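SAP-like pentraxin (Limulus polyphemus, PDB 3FLP) probably acts as a calcium-dependent, sugar-binding lectin of the pentraxin family; it forms doubly stacked heptameric rings whose subunits each bind two calcium ions. Local coordinates at residues M66-L78 with N85-G97. Sequence-based numbering, arbitrary orientation.
Sequences MYVKSDGTLNLGL and NKYISCPIEIELG
Leu76 and Ile88 form the central hydrogen-bonded pair of an antiparallel hairpin, strands 73-78 and 86-90 running at 154° to each other. The Leu76 N to Ile88 O and Ile88 N to Leu76 O bonds both measure 3.0 Å, and Leu78 exchanges a second such pair with Lys86. Beyond Cys90, whose N donates to Leu74 O, the chain changes direction in an inverse gamma turn centred on Pro91. Pairing then resumes: Ile94 N reaches Gly72 O at 2.7 Å, nearly straight at 173° and in the carbonyl plane.

The aromatic contact is T-shaped. Tyr67, two strands away from Tyr87, presents its ring edge to the Tyr87 face, with planes 76° apart and CE2 of Tyr67 3.5 Å from CE1 of Tyr87. The Tyr87 ring can lie across the middle strand because Gly77, its cross-strand neighbour, has no side chain: Tyr87 CD1 lies 3.4 Å from Gly77 CA. Asn75 CB covers one face of the Tyr67 ring.

On the face away from Tyr87, Leu74 and Leu76 make apolar contacts. Ile94, past the gamma turn, presses CG1, anti to its own carbonyl carbon, on Leu74 CB at a tight 3.5 Å, while Leu76 CD1 touches Cys90 SG at 3.6 Å.

Cys90 is disulfide-bonded to Cys122. Within the chain, strand 86-90 edges one sheet of the jelly-roll sandwich; from the facing sheet, Val115 meets Leu76 and Ile88, and Tyr100 meets Ile94.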
loop_
_atom_site.group_PDB
_atom_site.type_symbol
_atom_site.label_atom_id
_atom_site.label_comp_id
_atom_site.label_asym_id
_atom_site.label_seq_id
_atom_site.Cartn_x
_atom_site.Cartn_y
_atom_site.Cartn_z
ATOM N N MET A 66 39.086 13.634 30.007
ATOM C CA MET A 66 38.192 14.738 30.310
ATOM C C MET A 66 38.306 15.067 31.779
ATOM O O MET A 66 38.837 14.286 32.566
ATOM C CB MET A 66 36.732 14.358 30.028
ATOM C CG MET A 66 36.164 13.350 31.043
ATOM S SD MET A 66 34.346 13.262 31.096
ATOM C CE MET A 66 33.980 14.533 32.316
ATOM N N TYR A 67 37.807 16.240 32.132
ATOM C CA TYR A 67 37.741 16.669 33.513
ATOM C C TYR A 67 36.811 17.863 33.523
ATOM O O TYR A 67 36.550 18.461 32.481
ATOM C CB TYR A 67 39.128 16.983 34.096
ATOM C CG TYR A 67 39.800 18.247 33.635
ATOM C CD1 TYR A 67 39.510 19.472 34.231
ATOM C CD2 TYR A 67 40.782 18.208 32.650
ATOM C CE1 TYR A 67 40.192 20.621 33.861
ATOM C CE2 TYR A 67 41.467 19.351 32.273
ATOM C CZ TYR A 67 41.169 20.551 32.881
ATOM O OH TYR A 67 41.854 21.682 32.501
ATOM N N VAL A 68 36.270 18.169 34.692
ATOM C CA VAL A 68 35.347 19.277 34.835
ATOM C C VAL A 68 36.024 20.387 35.617
ATOM O O VAL A 68 36.553 20.146 36.701
ATOM C CB VAL A 68 34.082 18.810 35.578
ATOM C CG1 VAL A 68 33.075 19.944 35.674
ATOM C CG2 VAL A 68 33.485 17.610 34.854
ATOM N N LYS A 69 36.026 21.595 35.058
ATOM C CA LYS A 69 36.643 22.744 35.723
ATOM C C LYS A 69 35.826 23.119 36.953
ATOM O O LYS A 69 34.698 22.653 37.136
ATOM C CB LYS A 69 36.689 23.974 34.806
ATOM C CG LYS A 69 37.326 23.774 33.441
ATOM C CD LYS A 69 38.800 23.438 33.533
ATOM C CE LYS A 69 39.654 24.624 33.979
ATOM N NZ LYS A 69 41.099 24.221 34.077
ATOM N N SER A 70 36.399 23.987 37.777
ATOM C CA SER A 70 35.750 24.464 38.996
ATOM C C SER A 70 34.358 25.049 38.739
ATOM O O SER A 70 33.445 24.866 39.544
ATOM C CB SER A 70 36.640 25.523 39.659
ATOM O OG SER A 70 36.084 25.972 40.883
ATOM N N ASP A 71 34.199 25.745 37.617
ATOM C CA ASP A 71 32.916 26.357 37.272
ATOM C C ASP A 71 31.933 25.388 36.609
ATOM O O ASP A 71 30.860 25.798 36.170
ATOM C CB ASP A 71 33.138 27.577 36.365
ATOM C CG ASP A 71 33.809 27.221 35.048
ATOM O OD1 ASP A 71 34.164 26.038 34.857
ATOM O OD2 ASP A 71 33.984 28.125 34.199
ATOM N N GLY A 72 32.302 24.111 36.539
ATOM C CA GLY A 72 31.426 23.120 35.932
ATOM C C GLY A 72 31.623 22.923 34.434
ATOM O O GLY A 72 30.941 22.108 33.815
ATOM N N THR A 73 32.560 23.663 33.853
ATOM C CA THR A 73 32.855 23.584 32.423
ATOM C C THR A 73 33.561 22.290 32.025
ATOM O O THR A 73 34.487 21.841 32.704
ATOM C CB THR A 73 33.742 24.777 31.993
ATOM O OG1 THR A 73 32.973 25.981 32.056
ATOM C CG2 THR A 73 34.259 24.596 30.585
ATOM N N LEU A 74 33.126 21.702 30.917
ATOM C CA LEU A 74 33.730 20.469 30.424
ATOM C C LEU A 74 35.019 20.740 29.659
ATOM O O LEU A 74 35.077 21.635 28.822
ATOM C CB LEU A 74 32.767 19.725 29.499
ATOM C CG LEU A 74 33.337 18.463 28.835
ATOM C CD1 LEU A 74 33.655 17.406 29.889
ATOM C CD2 LEU A 74 32.341 17.924 27.826
ATOM N N ASN A 75 36.052 19.964 29.961
ATOM C CA ASN A 75 37.327 20.082 29.273
ATOM C C ASN A 75 37.672 18.720 28.672
ATOM O O ASN A 75 37.725 17.712 29.376
ATOM C CB ASN A 75 38.422 20.533 30.240
ATOM C CG ASN A 75 38.770 21.997 30.076
ATOM O OD1 ASN A 75 37.902 22.873 30.158
ATOM N ND2 ASN A 75 40.048 22.273 29.845
ATOM N N LEU A 76 37.889 18.691 27.363
ATOM C CA LEU A 76 38.210 17.445 26.684
ATOM C C LEU A 76 39.661 17.459 26.241
ATOM O O LEU A 76 40.121 18.405 25.598
ATOM C CB LEU A 76 37.284 17.240 25.480
ATOM C CG LEU A 76 35.791 17.140 25.818
ATOM C CD1 LEU A 76 34.968 17.138 24.539
ATOM C CD2 LEU A 76 35.535 15.871 26.643
ATOM N N GLY A 77 40.380 16.400 26.592
ATOM C CA GLY A 77 41.777 16.323 26.236
ATOM C C GLY A 77 42.139 15.200 25.291
ATOM O O GLY A 77 41.435 14.193 25.179
ATOM N N LEU A 78 43.261 15.390 24.609
ATOM C CA LEU A 78 43.775 14.417 23.672
ATOM C C LEU A 78 45.296 14.379 23.763
ATOM O O LEU A 78 45.949 15.411 23.931
ATOM C CB LEU A 78 43.372 14.789 22.241
ATOM C CG LEU A 78 43.929 13.869 21.142
ATOM C CD1 LEU A 78 43.378 12.450 21.329
ATOM C CD2 LEU A 78 43.556 14.413 19.764
ATOM N N ASN A 85 49.168 16.505 27.099
ATOM C CA ASN A 85 47.727 16.496 26.912
ATOM C C ASN A 85 47.256 17.848 26.392
ATOM O O ASN A 85 47.595 18.887 26.953
ATOM C CB ASN A 85 47.015 16.165 28.225
ATOM C CG ASN A 85 47.163 14.707 28.616
ATOM O OD1 ASN A 85 46.789 13.805 27.855
ATOM N ND2 ASN A 85 47.711 14.465 29.805
ATOM N N LYS A 86 46.494 17.829 25.306
ATOM C CA LYS A 86 45.966 19.059 24.724
ATOM C C LYS A 86 44.495 19.149 25.134
ATOM O O LYS A 86 43.717 18.219 24.903
ATOM C CB LYS A 86 46.089 19.029 23.196
ATOM C CG LYS A 86 47.473 18.649 22.678
ATOM C CD LYS A 86 48.540 19.617 23.164
ATOM C CE LYS A 86 49.907 19.260 22.593
ATOM N NZ LYS A 86 50.947 20.222 23.049
ATOM N N TYR A 87 44.125 20.263 25.751
ATOM C CA TYR A 87 42.759 20.453 26.210
ATOM C C TYR A 87 41.991 21.546 25.479
ATOM O O TYR A 87 42.538 22.594 25.143
ATOM C CB TYR A 87 42.751 20.761 27.716
ATOM C CG TYR A 87 43.098 19.571 28.583
ATOM C CD1 TYR A 87 42.182 18.541 28.776
ATOM C CD2 TYR A 87 44.353 19.462 29.189
ATOM C CE1 TYR A 87 42.501 17.429 29.549
ATOM C CE2 TYR A 87 44.682 18.349 29.964
ATOM C CZ TYR A 87 43.748 17.338 30.137
ATOM O OH TYR A 87 44.060 16.225 30.890
ATOM N N ILE A 88 40.714 21.277 25.235
ATOM C CA ILE A 88 39.820 22.229 24.595
ATOM C C ILE A 88 38.581 22.280 25.474
ATOM O O ILE A 88 37.970 21.242 25.763
ATOM C CB ILE A 88 39.416 21.787 23.177
ATOM C CG1 ILE A 88 40.647 21.800 22.258
ATOM C CG2 ILE A 88 38.329 22.712 22.639
ATOM C CD1 ILE A 88 40.363 21.373 20.839
ATOM N N SER A 89 38.217 23.476 25.922
ATOM C CA SER A 89 37.053 23.600 26.779
ATOM C C SER A 89 35.765 23.692 25.969
ATOM O O SER A 89 35.739 24.234 24.860
ATOM C CB SER A 89 37.197 24.793 27.737
ATOM O OG SER A 89 37.329 26.007 27.039
ATOM N N CYS A 90 34.705 23.117 26.527
ATOM C CA CYS A 90 33.400 23.103 25.891
ATOM C C CYS A 90 32.435 23.995 26.668
ATOM O O CYS A 90 32.378 23.940 27.897
ATOM C CB CYS A 90 32.849 21.676 25.847
ATOM S SG CYS A 90 33.669 20.516 24.695
ATOM N N PRO A 91 31.651 24.820 25.954
ATOM C CA PRO A 91 30.686 25.729 26.579
ATOM C C PRO A 91 29.451 25.002 27.095
ATOM O O PRO A 91 28.334 25.280 26.662
ATOM C CB PRO A 91 30.350 26.689 25.448
ATOM C CG PRO A 91 30.322 25.763 24.266
ATOM C CD PRO A 91 31.560 24.893 24.483
ATOM N N ILE A 92 29.651 24.063 28.012
ATOM C CA ILE A 92 28.537 23.318 28.576
ATOM C C ILE A 92 28.842 22.943 30.018
ATOM O O ILE A 92 29.938 22.479 30.330
ATOM C CB ILE A 92 28.228 22.031 27.751
ATOM C CG1 ILE A 92 26.995 21.326 28.325
ATOM C CG2 ILE A 92 29.416 21.089 27.764
ATOM C CD1 ILE A 92 26.504 20.155 27.481
ATOM N N GLU A 93 27.878 23.173 30.903
ATOM C CA GLU A 93 28.068 22.846 32.303
ATOM C C GLU A 93 27.783 21.368 32.518
ATOM O O GLU A 93 26.733 20.867 32.128
ATOM C CB GLU A 93 27.156 23.692 33.189
ATOM C CG GLU A 93 27.306 23.363 34.662
ATOM C CD GLU A 93 26.895 24.503 35.567
ATOM O OE1 GLU A 93 25.796 25.062 35.366
ATOM O OE2 GLU A 93 27.673 24.833 36.489
ATOM N N ILE A 94 28.732 20.673 33.135
ATOM C CA ILE A 94 28.591 19.252 33.382
ATOM C C ILE A 94 27.982 18.934 34.741
ATOM O O ILE A 94 28.414 19.450 35.770
ATOM C CB ILE A 94 29.964 18.515 33.299
ATOM C CG1 ILE A 94 30.509 18.565 31.868
ATOM C CG2 ILE A 94 29.812 17.066 33.772
ATOM C CD1 ILE A 94 29.662 17.804 30.846
ATOM N N GLU A 95 26.967 18.082 34.730
ATOM C CA GLU A 95 26.335 17.633 35.958
ATOM C C GLU A 95 26.706 16.164 36.051
ATOM O O GLU A 95 26.277 15.363 35.217
ATOM C CB GLU A 95 24.813 17.776 35.886
ATOM C CG GLU A 95 24.315 19.214 35.856
ATOM C CD GLU A 95 24.915 20.062 36.970
ATOM O OE1 GLU A 95 24.939 19.598 38.137
ATOM O OE2 GLU A 95 25.358 21.195 36.674
ATOM N N LEU A 96 27.524 15.813 37.041
ATOM C CA LEU A 96 27.929 14.422 37.207
ATOM C C LEU A 96 26.669 13.573 37.317
ATOM O O LEU A 96 25.709 13.959 37.989
ATOM C CB LEU A 96 28.795 14.251 38.459
ATOM C CG LEU A 96 30.122 15.020 38.484
ATOM C CD1 LEU A 96 30.844 14.771 39.809
ATOM C CD2 LEU A 96 30.998 14.584 37.314
ATOM N N GLY A 97 26.662 12.430 36.641
ATOM C CA GLY A 97 25.495 11.573 36.679
ATOM C C GLY A 97 24.566 11.760 35.487
ATOM O O GLY A 97 23.610 11.000 35.332
#